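Local structure of arabinogalactan endo-1,4-beta-galactosidase (Ignisphaera aggregans, 7OSK) at residues Leu173-Met176 and Ala177-Ala181; Glu368-Pro371 and Trp372-Gln375. The protein probably hydrolyses internal beta-1,4-galactosidic bonds of arabinogalactans, this chain being its calcium-binding glycoside hydrolase family 53 catalytic domain. All coordinates share one frame; numbering follows the deposited sequence.

Interaction 1. Residues Leu173-Met176 and Ala177-Ala181; sequences LKYM and AEHNA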
loop_
_atom_site.group_PDB
_atom_site.type_symbol
_atom_site.label_atom_id
_atom_site.label_comp_id
_atom_site.label_asym_id
_atom_site.label_seq_id
_atom_site.Cartn_x
_atom_site.Cartn_y
_atom_site.Cartn_z
ATOM N N LEU A 173 11.557 -13.240 4.189
ATOM C CA LEU A 173 10.330 -13.899 4.625
ATOM C C LEU A 173 10.608 -14.959 5.689
ATOM O O LEU A 173 9.755 -15.230 6.533
ATOM C CB LEU A 173 9.606 -14.523 3.431
ATOM C CG LEU A 173 9.064 -13.524 2.402
ATOM C CD1 LEU A 173 8.456 -14.250 1.219
ATOM C CD2 LEU A 173 8.041 -12.582 3.020
ATOM N N LYS A 174 11.800 -15.552 5.654
ATOM C CA LYS A 174 12.208 -16.480 6.705
ATOM C C LYS A 174 12.363 -15.742 8.031
ATOM O O LYS A 174 12.140 -16.316 9.098
ATOM C CB LYS A 174 13.518 -17.185 6.342
ATOM C CG LYS A 174 13.349 -18.596 5.789
ATOM C CD LYS A 174 12.791 -19.548 6.843
ATOM C CE LYS A 174 12.644 -20.959 6.303
ATOM N NZ LYS A 174 11.873 -21.822 7.237
ATOM N N TYR A 175 12.752 -14.472 7.957
ATOM C CA TYR A 175 12.885 -13.638 9.146
ATOM C C TYR A 175 11.511 -13.343 9.748
ATOM O O TYR A 175 11.321 -13.446 10.963
ATOM C CB TYR A 175 13.618 -12.335 8.803
ATOM C CG TYR A 175 13.708 -11.337 9.938
ATOM C CD1 TYR A 175 12.702 -10.402 10.146
ATOM C CD2 TYR A 175 14.804 -11.319 10.789
ATOM C CE1 TYR A 175 12.779 -9.485 11.175
ATOM C CE2 TYR A 175 14.890 -10.402 11.823
ATOM C CZ TYR A 175 13.874 -9.488 12.012
ATOM O OH TYR A 175 13.955 -8.573 13.039
ATOM N N MET A 176 10.553 -12.995 8.895
ATOM C CA MET A 176 9.213 -12.643 9.350
ATOM C C MET A 176 8.477 -13.857 9.916
ATOM O O MET A 176 7.703 -13.736 10.866
ATOM C CB MET A 176 8.400 -12.035 8.205
ATOM C CG MET A 176 9.108 -10.916 7.464
ATOM S SD MET A 176 8.035 -9.966 6.371
ATOM C CE MET A 176 6.994 -9.135 7.571
ATOM N N ALA A 177 8.724 -15.025 9.329
ATOM C CA ALA A 177 8.056 -16.253 9.749
ATOM C C ALA A 177 8.410 -16.618 11.189
ATOM O O ALA A 177 7.580 -17.163 11.919
ATOM C CB ALA A 177 8.417 -17.399 8.813
ATOM N N GLU A 178 9.636 -16.307 11.596
ATOM C CA GLU A 178 10.131 -16.706 12.911
ATOM C C GLU A 178 9.682 -15.755 14.012
ATOM O O GLU A 178 9.523 -16.158 15.166
ATOM C CB GLU A 178 11.653 -16.801 12.890
ATOM C CG GLU A 178 12.154 -17.937 12.029
ATOM C CD GLU A 178 11.603 -19.281 12.470
ATOM O OE1 GLU A 178 11.542 -19.522 13.697
ATOM O OE2 GLU A 178 11.230 -20.088 11.593
ATOM N N HIS A 179 9.470 -14.495 13.651
ATOM C CA HIS A 179 8.900 -13.526 14.575
ATOM C C HIS A 179 7.376 -13.577 14.498
ATOM O O HIS A 179 6.691 -12.670 14.973
ATOM C CB HIS A 179 9.416 -12.121 14.264
ATOM C CG HIS A 179 10.904 -11.990 14.378
ATOM N ND1 HIS A 179 11.776 -12.651 13.540
ATOM C CD2 HIS A 179 11.674 -11.281 15.236
ATOM C CE1 HIS A 179 13.018 -12.353 13.875
ATOM N NE2 HIS A 179 12.985 -11.522 14.900
ATOM N N ASN A 180 6.858 -14.654 13.905
ATOM C CA ASN A 180 5.420 -14.843 13.726
ATOM C C ASN A 180 4.792 -13.641 13.039
ATOM O O ASN A 180 3.862 -13.026 13.559
ATOM C CB ASN A 180 4.739 -15.108 15.072
ATOM C CG ASN A 180 5.127 -16.450 15.667
ATOM O OD1 ASN A 180 5.654 -16.523 16.778
ATOM N ND2 ASN A 180 4.868 -17.522 14.927
ATOM N N ALA A 181 5.327 -13.307 11.870
ATOM C CA ALA A 181 4.850 -12.171 11.094
ATOM C C ALA A 181 4.845 -12.499 9.607
ATOM O O ALA A 181 4.982 -11.611 8.766
ATOM C CB ALA A 181 5.712 -10.949 11.363
#

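Interaction 2. Residues Glu368-Pro371 and Trp372-Gln375; sequences EGNP and WENQ. With CA (calcium ion), chain C.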
loop_
_atom_site.group_PDB
_atom_site.type_symbol
_atom_site.label_atom_id
_atom_site.label_comp_id
_atom_site.label_asym_id
_atom_site.label_seq_id
_atom_site.Cartn_x
_atom_site.Cartn_y
_atom_site.Cartn_z
ATOM N N GLU A 368 12.799 16.879 6.545
ATOM C CA GLU A 368 11.592 17.492 5.996
ATOM C C GLU A 368 10.353 16.967 6.713
ATOM O O GLU A 368 10.451 16.088 7.570
ATOM C CB GLU A 368 11.494 17.237 4.491
ATOM C CG GLU A 368 12.685 17.785 3.717
ATOM C CD GLU A 368 12.476 17.793 2.215
ATOM O OE1 GLU A 368 11.311 17.843 1.766
ATOM O OE2 GLU A 368 13.486 17.761 1.479
ATOM N N GLY A 369 9.194 17.513 6.357
ATOM C CA GLY A 369 7.964 17.248 7.082
ATOM C C GLY A 369 6.977 16.342 6.373
ATOM O O GLY A 369 7.344 15.574 5.485
ATOM N N ASN A 370 5.715 16.441 6.781
ATOM C CA ASN A 370 4.651 15.589 6.261
ATOM C C ASN A 370 3.848 16.278 5.155
ATOM O O ASN A 370 3.349 17.384 5.358
ATOM C CB ASN A 370 3.711 15.183 7.397
ATOM C CG ASN A 370 2.864 13.976 7.050
ATOM O OD1 ASN A 370 2.643 13.669 5.877
ATOM N ND2 ASN A 370 2.381 13.280 8.073
ATOM N N PRO A 371 3.727 15.632 3.979
ATOM C CA PRO A 371 2.898 16.172 2.899
ATOM C C PRO A 371 1.553 15.459 2.748
ATOM O O PRO A 371 0.903 15.621 1.714
ATOM C CB PRO A 371 3.767 15.931 1.668
ATOM C CG PRO A 371 4.413 14.606 1.969
ATOM C CD PRO A 371 4.586 14.542 3.482
ATOM N N TRP A 372 1.143 14.696 3.759
ATOM C CA TRP A 372 0.031 13.760 3.606
ATOM C C TRP A 372 -0.966 13.779 4.771
ATOM O O TRP A 372 -1.977 13.076 4.735
ATOM C CB TRP A 372 0.592 12.345 3.438
ATOM C CG TRP A 372 -0.352 11.377 2.791
ATOM C CD1 TRP A 372 -1.165 10.481 3.418
ATOM C CD2 TRP A 372 -0.572 11.204 1.386
ATOM N NE1 TRP A 372 -1.880 9.762 2.493
ATOM C CE2 TRP A 372 -1.535 10.188 1.237
ATOM C CE3 TRP A 372 -0.051 11.811 0.240
ATOM C CZ2 TRP A 372 -1.986 9.764 -0.009
ATOM C CZ3 TRP A 372 -0.502 11.389 -0.996
ATOM C CH2 TRP A 372 -1.459 10.375 -1.110
ATOM N N GLU A 373 -0.697 14.588 5.793
ATOM C CA GLU A 373 -1.458 14.499 7.039
ATOM C C GLU A 373 -2.935 14.849 6.851
ATOM O O GLU A 373 -3.780 14.424 7.641
ATOM C CB GLU A 373 -0.843 15.398 8.125
ATOM C CG GLU A 373 -1.085 16.904 7.989
ATOM C CD GLU A 373 0.057 17.656 7.324
ATOM O OE1 GLU A 373 0.979 17.017 6.766
ATOM O OE2 GLU A 373 0.024 18.904 7.365
ATOM N N ASN A 374 -3.247 15.614 5.808
ATOM C CA ASN A 374 -4.634 15.961 5.519
ATOM C C ASN A 374 -5.322 14.860 4.718
ATOM O O ASN A 374 -6.469 15.016 4.301
ATOM C CB ASN A 374 -4.729 17.295 4.766
ATOM C CG ASN A 374 -4.102 17.241 3.387
ATOM O OD1 ASN A 374 -3.090 16.573 3.176
ATOM N ND2 ASN A 374 -4.703 17.955 2.439
ATOM N N GLN A 375 -4.611 13.753 4.506
ATOM C CA GLN A 375 -5.165 12.584 3.828
ATOM C C GLN A 375 -5.137 11.347 4.721
ATOM O O GLN A 375 -5.504 10.259 4.286
ATOM C CB GLN A 375 -4.400 12.291 2.538
ATOM C CG GLN A 375 -4.644 13.283 1.421
ATOM C CD GLN A 375 -4.128 12.781 0.087
ATOM O OE1 GLN A 375 -3.340 13.452 -0.579
ATOM N NE2 GLN A 375 -4.572 11.595 -0.310
HETATM CA CA CA C . 1.927 19.088 6.048
#

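Interaction 1. Residues Leu173-Met176 and Ala177-Ala181
Met176 O accepts a hydrogen bond from Ala181 N (2.6 Å), the six-to-one bond of a Schellman motif that ends helix 158-178. Asn180 is the C-prime residue, with a positive phi of 53°. A weak bond from Asn180 N to Ala177 O completes the motif. One turn earlier, Ala177 N still makes the regular helical bond to Leu173 O.

The inner side is packed. Met176 CB lies 4.3 Å from Ala181 CB, and the Met176 side chain also meets Ile133, Thr118 and Pro183. Leu173 touches Phe135 and Val220.

The outer side is loose. Lys174 NZ and Glu178 OE2 carry opposite charges but stay 4.7 Å apart, so they form no salt bridge.

Between the two sides, the Tyr175 and His179 rings form a face-to-face stack. Their centroids are 4.1 Å apart and their planes are inclined by 29°. Tyr175 CG is anti to the backbone N (chi1 175°), which swings the ring over toward His179. CE1 of His179 sits above the tyrosine face, toward its rim. Beside the stack, the imidazole is held by a hydrogen bond: His179 ND1 donates to Tyr175 O at 2.7 Å, with that oxygen somewhat out of the imidazole plane.

Interaction 2. Residues Glu368-Pro371 and Trp372-Gln375
Asn370 reaches forward over Pro371 to Trp372, closing an Asx turn. Trp372 N donates to Asn370 OD1 at 2.8 Å. The donor stands 40° out of the amide carbonyl plane, so the bond does not follow a lone pair. The Asn370 amide and the Trp372 indole are nearly parallel in plane, but the two side chains do not run in the same direction. The indole leads away from the turn. Its NE1 finds its polar partner in Trp352, and Gln375 CD lies over one indole face, toward the rim, 3.6 Å above the plane.

Glu373 is set differently. Its side chain and that of Asn370 pass each other in opposite directions, with carboxylate and amide planes 65° apart. CG of Glu373 sits between the backbone N and the carbonyl carbon (chi1 75°), and the chain bends again at the next bond. These bends bring the carboxylate to the calcium ion, close to the Asn370 carbonyl. Glu373 binds in bidentate fashion, with OE1 at 2.4 Å and OE2 at 2.3 Å from the calcium ion. Asn370 O is a third ligand, also 2.3 Å from the calcium ion. Glu373 OE1 and Asn370 O are 2.8 Å apart as neighbours in one coordination shell, not as a hydrogen-bonded pair. OD1 of Asp301, Asp303 and Asn307 and the main-chain O of His305 supply the other four ligand atoms. Glu373 OE2 has a further polar partner in Ser302.

Asn370 thus divides its two oxygens: the main-chain one serves the metal and the side-chain one holds the turn. The carboxylates of Asp301, Asp303 and Glu373 gather negative charge that the calcium ion would largely offset, and the ion probably also polarises the Asn370 carbonyl.

Interaction 1 comes first along the chain, and interaction 2 follows nearly 200 residues later. Both belong to the same closed eight-stranded parallel beta/alpha barrel, but they do not touch. Their centres are about 31 Å apart and their nearest atoms about 21 Å. Residues 173-181 finish helix 158-178 and lead into strand 185-188, so they lie at the end of the barrel where strands begin. Residues 368-375 belong to the long loop after strand 346-352, the last of the barrel, at the end where strands finish. That end carries the active site in barrels of this fold. One contact therefore ends one of the helices that surround the barrel, while the other shapes a metal-bound loop.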